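Local coordinates for AvrRxo1-ORF1 (Xanthomonas oryzae pv. oryzicola, PDB 4Z8T), which is a type III effector with a polynucleotide kinase domain, related to zeta toxins, that probably phosphorylates a small-molecule or nucleotide substrate, at residues 65-71 and 178-184; 161-167 and 223-227; 186-191 and 242-246. All coordinates share one frame; numbering follows the deposited sequence.

Interaction 1: residues 65-71 and 178-184; sequences PTLFALR and RKVELCD. With ACT (acetate ion), chain I.
Arg71, the last residue of strand 66-71, and Asp184, its partner near the end of strand 179-185, send their side chains off the same face of the sheet and run side by side. CG of the arginine stands anti to the backbone N (chi1 -177°) and the chain is extended to NE, which lays it along Asp184. Its CB lies against Leu182 CD2 and Asp184 OD1, CG comes to 3.4 Å from Asp184 OD1, and CD packs beside the same carboxylate. At the tip NH1 gives Asp184 OD2 a salt bridge of 3.0 Å on its syn side, though bent and 26° out of the carboxylate plane, and OD1 a weaker bond. NE and NH2 are held by the carbonyls of Leu160, Ser161 and Val220, while Asp184 OD2 also takes Arg224 and Tyr240. In the parallel ladder behind, Leu67 N to Lys179 O, at 2.7 Å, is nearly straight. Ala69, whose side chain is a single methyl, meets Leu182 CG at 3.9 Å; on the other face Glu181 CB and CG lie obliquely against the Phe68 ring. Lys179 NZ donates to acetate O (2.6 Å), probably from the crystallisation liquor. Further partners thus fix both charged groups' orientation, directly before the probable Walker A loop.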
# COMPACT_ATOMS: atom_id res chain seq x y z
N PRO A 65 30.60 -27.48 -9.14
CA PRO A 65 29.63 -27.28 -10.22
C PRO A 65 28.36 -26.63 -9.70
O PRO A 65 27.76 -27.10 -8.72
CB PRO A 65 29.36 -28.70 -10.73
CG PRO A 65 30.66 -29.39 -10.49
CD PRO A 65 31.16 -28.85 -9.16
N THR A 66 27.99 -25.51 -10.32
CA THR A 66 26.98 -24.61 -9.77
C THR A 66 26.12 -24.09 -10.91
O THR A 66 26.61 -23.85 -12.02
CB THR A 66 27.67 -23.41 -9.05
OG1 THR A 66 28.38 -23.89 -7.90
CG2 THR A 66 26.66 -22.38 -8.58
N LEU A 67 24.83 -23.94 -10.63
CA LEU A 67 23.92 -23.19 -11.49
C LEU A 67 23.72 -21.85 -10.80
O LEU A 67 23.08 -21.78 -9.74
CB LEU A 67 22.58 -23.94 -11.63
CG LEU A 67 21.52 -23.48 -12.63
CD1 LEU A 67 20.49 -24.60 -12.86
CD2 LEU A 67 20.81 -22.24 -12.16
N PHE A 68 24.27 -20.79 -11.37
CA PHE A 68 24.04 -19.45 -10.82
C PHE A 68 22.76 -18.92 -11.44
O PHE A 68 22.66 -18.78 -12.67
CB PHE A 68 25.19 -18.50 -11.21
CG PHE A 68 26.48 -18.79 -10.50
CD1 PHE A 68 27.40 -19.68 -11.05
CD2 PHE A 68 26.76 -18.20 -9.28
CE1 PHE A 68 28.59 -19.95 -10.39
CE2 PHE A 68 27.95 -18.47 -8.62
CZ PHE A 68 28.87 -19.35 -9.18
N ALA A 69 21.77 -18.66 -10.60
CA ALA A 69 20.45 -18.22 -11.06
C ALA A 69 20.27 -16.78 -10.62
O ALA A 69 20.38 -16.46 -9.43
CB ALA A 69 19.36 -19.12 -10.46
N LEU A 70 20.02 -15.89 -11.57
CA LEU A 70 19.74 -14.49 -11.25
C LEU A 70 18.26 -14.24 -11.50
O LEU A 70 17.83 -14.02 -12.63
CB LEU A 70 20.59 -13.57 -12.13
CG LEU A 70 22.06 -13.97 -12.18
CD1 LEU A 70 22.86 -13.10 -13.16
CD2 LEU A 70 22.64 -13.88 -10.79
N ARG A 71 17.48 -14.31 -10.42
CA ARG A 71 16.03 -14.12 -10.48
C ARG A 71 15.69 -12.65 -10.33
O ARG A 71 16.29 -11.94 -9.53
CB ARG A 71 15.39 -14.88 -9.32
CG ARG A 71 13.88 -14.84 -9.28
CD ARG A 71 13.30 -15.80 -8.23
NE ARG A 71 11.86 -15.90 -8.39
CZ ARG A 71 10.96 -15.15 -7.75
NH1 ARG A 71 11.35 -14.22 -6.88
NH2 ARG A 71 9.67 -15.32 -8.00
N ARG A 178 24.68 -30.14 -9.77
CA ARG A 178 25.07 -28.75 -9.56
C ARG A 178 24.39 -28.18 -8.32
O ARG A 178 23.23 -28.51 -8.04
CB ARG A 178 24.64 -27.90 -10.75
CG ARG A 178 25.40 -28.17 -12.05
CD ARG A 178 24.92 -27.19 -13.11
NE ARG A 178 25.69 -27.25 -14.35
CZ ARG A 178 25.35 -27.96 -15.42
NH1 ARG A 178 24.25 -28.70 -15.44
NH2 ARG A 178 26.13 -27.92 -16.50
N LYS A 179 25.10 -27.30 -7.61
CA LYS A 179 24.49 -26.50 -6.55
C LYS A 179 23.69 -25.39 -7.23
O LYS A 179 23.99 -25.05 -8.37
CB LYS A 179 25.57 -25.83 -5.70
CG LYS A 179 26.34 -26.77 -4.80
CD LYS A 179 25.48 -27.23 -3.65
CE LYS A 179 26.29 -28.03 -2.66
NZ LYS A 179 25.39 -28.71 -1.69
N VAL A 180 22.68 -24.86 -6.55
CA VAL A 180 22.00 -23.67 -7.04
C VAL A 180 22.41 -22.48 -6.19
O VAL A 180 22.17 -22.46 -4.98
CB VAL A 180 20.46 -23.82 -6.98
CG1 VAL A 180 19.80 -22.53 -7.45
CG2 VAL A 180 20.02 -24.97 -7.86
N GLU A 181 23.04 -21.49 -6.81
CA GLU A 181 23.38 -20.26 -6.12
C GLU A 181 22.44 -19.21 -6.69
O GLU A 181 22.58 -18.80 -7.83
CB GLU A 181 24.84 -19.87 -6.38
CG GLU A 181 25.32 -18.70 -5.56
CD GLU A 181 25.52 -19.05 -4.08
OE1 GLU A 181 25.62 -20.26 -3.72
OE2 GLU A 181 25.59 -18.09 -3.27
N LEU A 182 21.46 -18.79 -5.90
CA LEU A 182 20.40 -17.95 -6.41
C LEU A 182 20.45 -16.57 -5.78
O LEU A 182 20.43 -16.44 -4.54
CB LEU A 182 19.03 -18.59 -6.18
CG LEU A 182 17.89 -17.96 -6.99
CD1 LEU A 182 16.86 -19.02 -7.36
CD2 LEU A 182 17.22 -16.80 -6.26
N CYS A 183 20.53 -15.55 -6.62
CA CYS A 183 20.37 -14.18 -6.18
C CYS A 183 19.07 -13.69 -6.76
O CYS A 183 18.82 -13.86 -7.95
CB CYS A 183 21.51 -13.28 -6.68
SG CYS A 183 22.98 -13.37 -5.65
N ASP A 184 18.23 -13.12 -5.91
CA ASP A 184 16.89 -12.68 -6.27
C ASP A 184 16.90 -11.17 -6.04
O ASP A 184 17.23 -10.70 -4.96
CB ASP A 184 15.91 -13.38 -5.34
CG ASP A 184 14.47 -13.20 -5.73
OD1 ASP A 184 14.18 -12.57 -6.77
OD2 ASP A 184 13.60 -13.71 -4.99
C ACT I . 23.84 -30.69 -4.36
O ACT I . 24.45 -30.48 -3.29
OXT ACT I . 24.56 -30.78 -5.39
CH3 ACT I . 22.34 -30.83 -4.39

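Interaction 2: residues 161-167 and 223-227; sequences SREYEID and NRMYV. With SO4 (sulfate ion), chain C.
Tyr226 OH donates to Asp167 OD1 at 2.6 Å, on the syn lone pair of that oxygen, and the acid oxygen lies in the ring plane at its edge. The phenol reaches it because Tyr226 CG stands anti to the backbone N (chi1 175°), which carries the ring across to helix 163-176. Glu163, one turn before Asp167, is laid over a face of the same ring: its CG sits 3.6 Å from the ring centroid in a CH-pi contact, and the carboxylate stacks almost flat beyond it, the two planes 13° apart. A long, flexible glutamate can offer methylene and carboxylate together to one aromatic face, and Arg230 adds a cation-pi contact to the ring. Nearer the sheet, Ile166 CG1 meets Val227 CG2 at 3.7 Å; both are branched aliphatic side chains that are themselves buried, and need no polar partner. The contact thus joins the N-terminal ends of two helices, 163-176 and 224-233, in the P-loop kinase-like domain, with Arg162 and Asn223 at their N-cap positions. Two waters bridge Asn223 to the other segment: one accepts from Arg162 NH2 and Asn223 ND2, the other donates to Glu163 OE1 and Asn223 OD1. Asn223 ND2 is also bonded to Ala219 O, so both ends of its amide are used. Beside the start of helix 163-176, Ser161 N and OG both donate to O1 of a sulfate, the hydroxyl at 2.7 Å, and Arg159 binds the same ion. Glu165 OE1 turns back to accept from Arg162 N at 3.1 Å, while Tyr164 faces the AvrRxo1-ORF2 chain, whose Asp56 bonds its hydroxyl.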
# COMPACT_ATOMS: atom_id res chain seq x y z
N SER A 161 10.24 -16.18 -12.64
CA SER A 161 9.21 -15.75 -11.71
C SER A 161 8.44 -16.93 -11.11
O SER A 161 8.31 -17.04 -9.89
CB SER A 161 8.28 -14.69 -12.32
OG SER A 161 7.59 -15.14 -13.48
N ARG A 162 8.00 -17.85 -11.97
CA ARG A 162 6.97 -18.81 -11.56
C ARG A 162 7.46 -20.15 -11.01
O ARG A 162 8.59 -20.57 -11.27
CB ARG A 162 5.98 -19.02 -12.69
CG ARG A 162 5.41 -17.71 -13.18
CD ARG A 162 4.15 -17.89 -13.98
NE ARG A 162 3.81 -16.64 -14.64
CZ ARG A 162 3.03 -15.70 -14.12
NH1 ARG A 162 2.79 -14.59 -14.80
NH2 ARG A 162 2.49 -15.88 -12.92
N GLU A 163 6.59 -20.80 -10.25
CA GLU A 163 6.93 -22.07 -9.62
C GLU A 163 7.46 -23.10 -10.60
O GLU A 163 8.48 -23.73 -10.35
CB GLU A 163 5.73 -22.64 -8.85
CG GLU A 163 5.36 -21.88 -7.60
CD GLU A 163 4.32 -22.61 -6.77
OE1 GLU A 163 3.81 -22.01 -5.80
OE2 GLU A 163 4.03 -23.78 -7.09
N TYR A 164 6.79 -23.26 -11.74
CA TYR A 164 7.21 -24.30 -12.68
C TYR A 164 8.62 -24.06 -13.20
O TYR A 164 9.37 -25.01 -13.43
CB TYR A 164 6.22 -24.49 -13.84
CG TYR A 164 6.23 -23.43 -14.92
CD1 TYR A 164 5.41 -22.32 -14.83
CD2 TYR A 164 7.01 -23.57 -16.05
CE1 TYR A 164 5.40 -21.36 -15.82
CE2 TYR A 164 7.01 -22.61 -17.05
CZ TYR A 164 6.19 -21.51 -16.92
OH TYR A 164 6.17 -20.54 -17.90
N GLU A 165 8.99 -22.80 -13.36
CA GLU A 165 10.32 -22.47 -13.86
C GLU A 165 11.38 -22.78 -12.81
O GLU A 165 12.40 -23.40 -13.09
CB GLU A 165 10.38 -20.99 -14.27
CG GLU A 165 9.32 -20.58 -15.27
CD GLU A 165 9.38 -19.10 -15.64
OE1 GLU A 165 9.27 -18.25 -14.73
OE2 GLU A 165 9.53 -18.79 -16.84
N ILE A 166 11.11 -22.32 -11.59
CA ILE A 166 11.98 -22.58 -10.45
C ILE A 166 12.16 -24.10 -10.23
O ILE A 166 13.29 -24.57 -10.07
CB ILE A 166 11.44 -21.89 -9.19
CG1 ILE A 166 11.57 -20.37 -9.34
CG2 ILE A 166 12.17 -22.36 -7.94
CD1 ILE A 166 13.01 -19.89 -9.40
N ASP A 167 11.06 -24.84 -10.26
CA ASP A 167 11.12 -26.30 -10.10
C ASP A 167 11.98 -26.95 -11.18
O ASP A 167 12.75 -27.87 -10.90
CB ASP A 167 9.71 -26.91 -10.17
CG ASP A 167 8.88 -26.64 -8.93
OD1 ASP A 167 9.44 -26.22 -7.90
OD2 ASP A 167 7.65 -26.87 -8.99
N ASN A 223 5.49 -15.11 -6.19
CA ASN A 223 6.10 -16.43 -6.07
C ASN A 223 7.43 -16.44 -5.34
O ASN A 223 8.07 -17.48 -5.25
CB ASN A 223 6.25 -17.06 -7.45
CG ASN A 223 4.92 -17.39 -8.06
OD1 ASN A 223 4.20 -18.25 -7.54
ND2 ASN A 223 4.58 -16.73 -9.16
N ARG A 224 7.82 -15.30 -4.80
CA ARG A 224 9.11 -15.18 -4.13
C ARG A 224 9.27 -16.09 -2.91
O ARG A 224 10.31 -16.73 -2.74
CB ARG A 224 9.32 -13.71 -3.73
CG ARG A 224 10.61 -13.41 -3.00
CD ARG A 224 10.95 -11.95 -3.20
NE ARG A 224 11.63 -11.73 -4.47
CZ ARG A 224 11.48 -10.65 -5.24
NH1 ARG A 224 10.65 -9.69 -4.88
NH2 ARG A 224 12.19 -10.53 -6.36
N MSE A 225 8.25 -16.16 -2.07
CA MSE A 225 8.39 -16.94 -0.85
C MSE A 225 8.42 -18.44 -1.13
O MSE A 225 9.03 -19.20 -0.37
CB MSE A 225 7.32 -16.56 0.18
CG MSE A 225 7.52 -15.15 0.68
SE MSE A 225 6.25 -14.64 2.06
CE MSE A 225 7.27 -15.21 3.57
N TYR A 226 7.82 -18.86 -2.24
CA TYR A 226 7.93 -20.25 -2.67
C TYR A 226 9.38 -20.60 -2.96
O TYR A 226 9.86 -21.69 -2.61
CB TYR A 226 7.07 -20.52 -3.91
CG TYR A 226 7.25 -21.91 -4.46
CD1 TYR A 226 8.25 -22.20 -5.40
CD2 TYR A 226 6.44 -22.95 -4.04
CE1 TYR A 226 8.42 -23.48 -5.89
CE2 TYR A 226 6.61 -24.24 -4.53
CZ TYR A 226 7.60 -24.49 -5.45
OH TYR A 226 7.76 -25.78 -5.94
N VAL A 227 10.09 -19.69 -3.62
CA VAL A 227 11.50 -19.93 -3.90
C VAL A 227 12.29 -20.04 -2.59
O VAL A 227 13.10 -20.94 -2.43
CB VAL A 227 12.09 -18.81 -4.79
CG1 VAL A 227 13.56 -19.08 -5.07
CG2 VAL A 227 11.30 -18.72 -6.08
S SO4 C . 8.71 -15.55 -16.67
O1 SO4 C . 9.45 -15.66 -15.42
O2 SO4 C . 7.95 -14.31 -16.72
O3 SO4 C . 7.78 -16.68 -16.80
O4 SO4 C . 9.64 -15.59 -17.79
O HOH W 1 2.38 -18.08 -10.85
O HOH W 2 3.80 -19.09 -4.89

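Interaction 3: residues 186-191 and 242-246; sequences DAPLEN and LFGTA
Two direct hydrogen bonds join Asp186 to the strand: its N donates to Phe243 O at 2.9 Å, and its O accepts from Thr245 OG1 at 2.8 Å. Thr245 holds OG1 beside its own backbone N (chi1 -56°), which turns the hydroxyl to Asp186 O; it lies in the carbonyl plane, on a lone pair. Lys251 is a further partner of this hydroxyl. Threonine suits the spot because one branch bonds while the other stays apolar. Two waters add indirect links. One donates to Asp186 OD2 and accepts from Thr245 N at 2.8 Å, bridging the two segments beside the direct bonds; another accepts from Asn191 ND2 and reaches Ala246 O only weakly. The bonds extend the parallel pairing of strands 179-185 and 238-245 just past the end of the first, where the chain turns into helix 189-198 with Pro188 at the N-cap position, its closed ring fitting the extended backbone there. Van der Waals contacts complete the set. Pro188 CD packs on Thr245 CB at 3.8 Å, Ala187 CB lies near the hydroxyl, and Asn191 ND2 approaches Thr245 CG2 from the opposite direction. The Asp186 carboxylate itself is anchored by salt bridges to Arg224 and Arg221.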
# COMPACT_ATOMS: atom_id res chain seq x y z
N ASP A 186 15.06 -7.39 -6.42
CA ASP A 186 13.77 -6.69 -6.51
C ASP A 186 13.95 -5.19 -6.57
O ASP A 186 14.84 -4.63 -5.92
CB ASP A 186 12.91 -6.99 -5.28
CG ASP A 186 11.54 -6.39 -5.40
OD1 ASP A 186 10.66 -7.07 -5.98
OD2 ASP A 186 11.32 -5.24 -4.96
N ALA A 187 13.10 -4.54 -7.37
CA ALA A 187 12.96 -3.09 -7.33
C ALA A 187 11.48 -2.76 -7.49
O ALA A 187 10.72 -3.55 -8.04
CB ALA A 187 13.76 -2.45 -8.46
N PRO A 188 11.07 -1.58 -7.00
CA PRO A 188 9.69 -1.15 -7.21
C PRO A 188 9.37 -1.12 -8.70
O PRO A 188 10.27 -0.91 -9.51
CB PRO A 188 9.68 0.28 -6.65
CG PRO A 188 10.78 0.30 -5.65
CD PRO A 188 11.84 -0.65 -6.15
N LEU A 189 8.10 -1.34 -9.04
CA LEU A 189 7.69 -1.39 -10.43
C LEU A 189 8.10 -0.14 -11.19
O LEU A 189 8.57 -0.23 -12.31
CB LEU A 189 6.19 -1.61 -10.54
CG LEU A 189 5.56 -1.59 -11.93
CD1 LEU A 189 6.23 -2.57 -12.88
CD2 LEU A 189 4.08 -1.93 -11.80
N GLU A 190 7.91 1.02 -10.57
CA GLU A 190 8.29 2.26 -11.23
C GLU A 190 9.78 2.31 -11.56
O GLU A 190 10.18 2.89 -12.59
CB GLU A 190 7.88 3.45 -10.36
CG GLU A 190 7.52 4.68 -11.13
CD GLU A 190 6.74 5.67 -10.29
OE1 GLU A 190 7.01 5.76 -9.07
OE2 GLU A 190 5.84 6.35 -10.85
N ASN A 191 10.61 1.69 -10.72
CA ASN A 191 12.04 1.67 -11.00
C ASN A 191 12.32 0.86 -12.25
O ASN A 191 13.19 1.20 -13.04
CB ASN A 191 12.84 1.10 -9.83
CG ASN A 191 13.05 2.10 -8.72
OD1 ASN A 191 12.28 3.06 -8.59
ND2 ASN A 191 14.10 1.90 -7.92
N LEU A 242 18.29 -12.44 -1.20
CA LEU A 242 17.29 -11.54 -1.76
C LEU A 242 17.74 -10.12 -1.52
O LEU A 242 18.00 -9.74 -0.39
CB LEU A 242 15.96 -11.72 -1.03
CG LEU A 242 14.87 -10.67 -1.32
CD1 LEU A 242 14.48 -10.62 -2.81
CD2 LEU A 242 13.65 -11.02 -0.47
N PHE A 243 17.82 -9.33 -2.58
CA PHE A 243 18.22 -7.92 -2.44
C PHE A 243 17.05 -7.08 -2.88
O PHE A 243 16.45 -7.36 -3.90
CB PHE A 243 19.42 -7.60 -3.34
CG PHE A 243 20.68 -8.31 -2.93
CD1 PHE A 243 21.52 -7.78 -1.96
CD2 PHE A 243 21.01 -9.54 -3.50
CE1 PHE A 243 22.68 -8.46 -1.58
CE2 PHE A 243 22.17 -10.21 -3.12
CZ PHE A 243 23.00 -9.68 -2.16
N GLY A 244 16.74 -6.06 -2.09
CA GLY A 244 15.65 -5.16 -2.40
C GLY A 244 16.19 -3.75 -2.50
O GLY A 244 17.38 -3.53 -2.26
N THR A 245 15.33 -2.82 -2.87
CA THR A 245 15.77 -1.46 -3.16
C THR A 245 15.26 -0.50 -2.09
O THR A 245 14.06 -0.38 -1.86
CB THR A 245 15.29 -1.02 -4.55
OG1 THR A 245 15.75 -1.96 -5.53
CG2 THR A 245 15.85 0.39 -4.89
N ALA A 246 16.20 0.19 -1.43
CA ALA A 246 15.86 1.21 -0.45
C ALA A 246 15.33 2.46 -1.14
O ALA A 246 15.37 2.57 -2.36
CB ALA A 246 17.07 1.55 0.38
O HOH W 3 12.69 -3.28 -3.70
O HOH W 4 14.49 3.57 -5.57

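Overall arrangement
From the N terminus, strand 66-71 comes first, and interaction 1 closes the long, largely helical loop that ends at strand 179-185. Interaction 2 opens within that loop, at the start of helix 163-176, and closes beyond it at 223-227, so the two cross. Interaction 3 opens after interaction 1 has closed and ends at 242-246, crossing interaction 2 but in series with interaction 1. Interactions 1 and 3 share a sheet through neighbouring strands 179-185 and 238-245, whereas interaction 2 pairs helices beside it. Arg224 of segment 223-227 ties interaction 2 to both others by salt bridges to Asp184 and Asp186, and the strand end of interaction 1 also contacts the start of interaction 2.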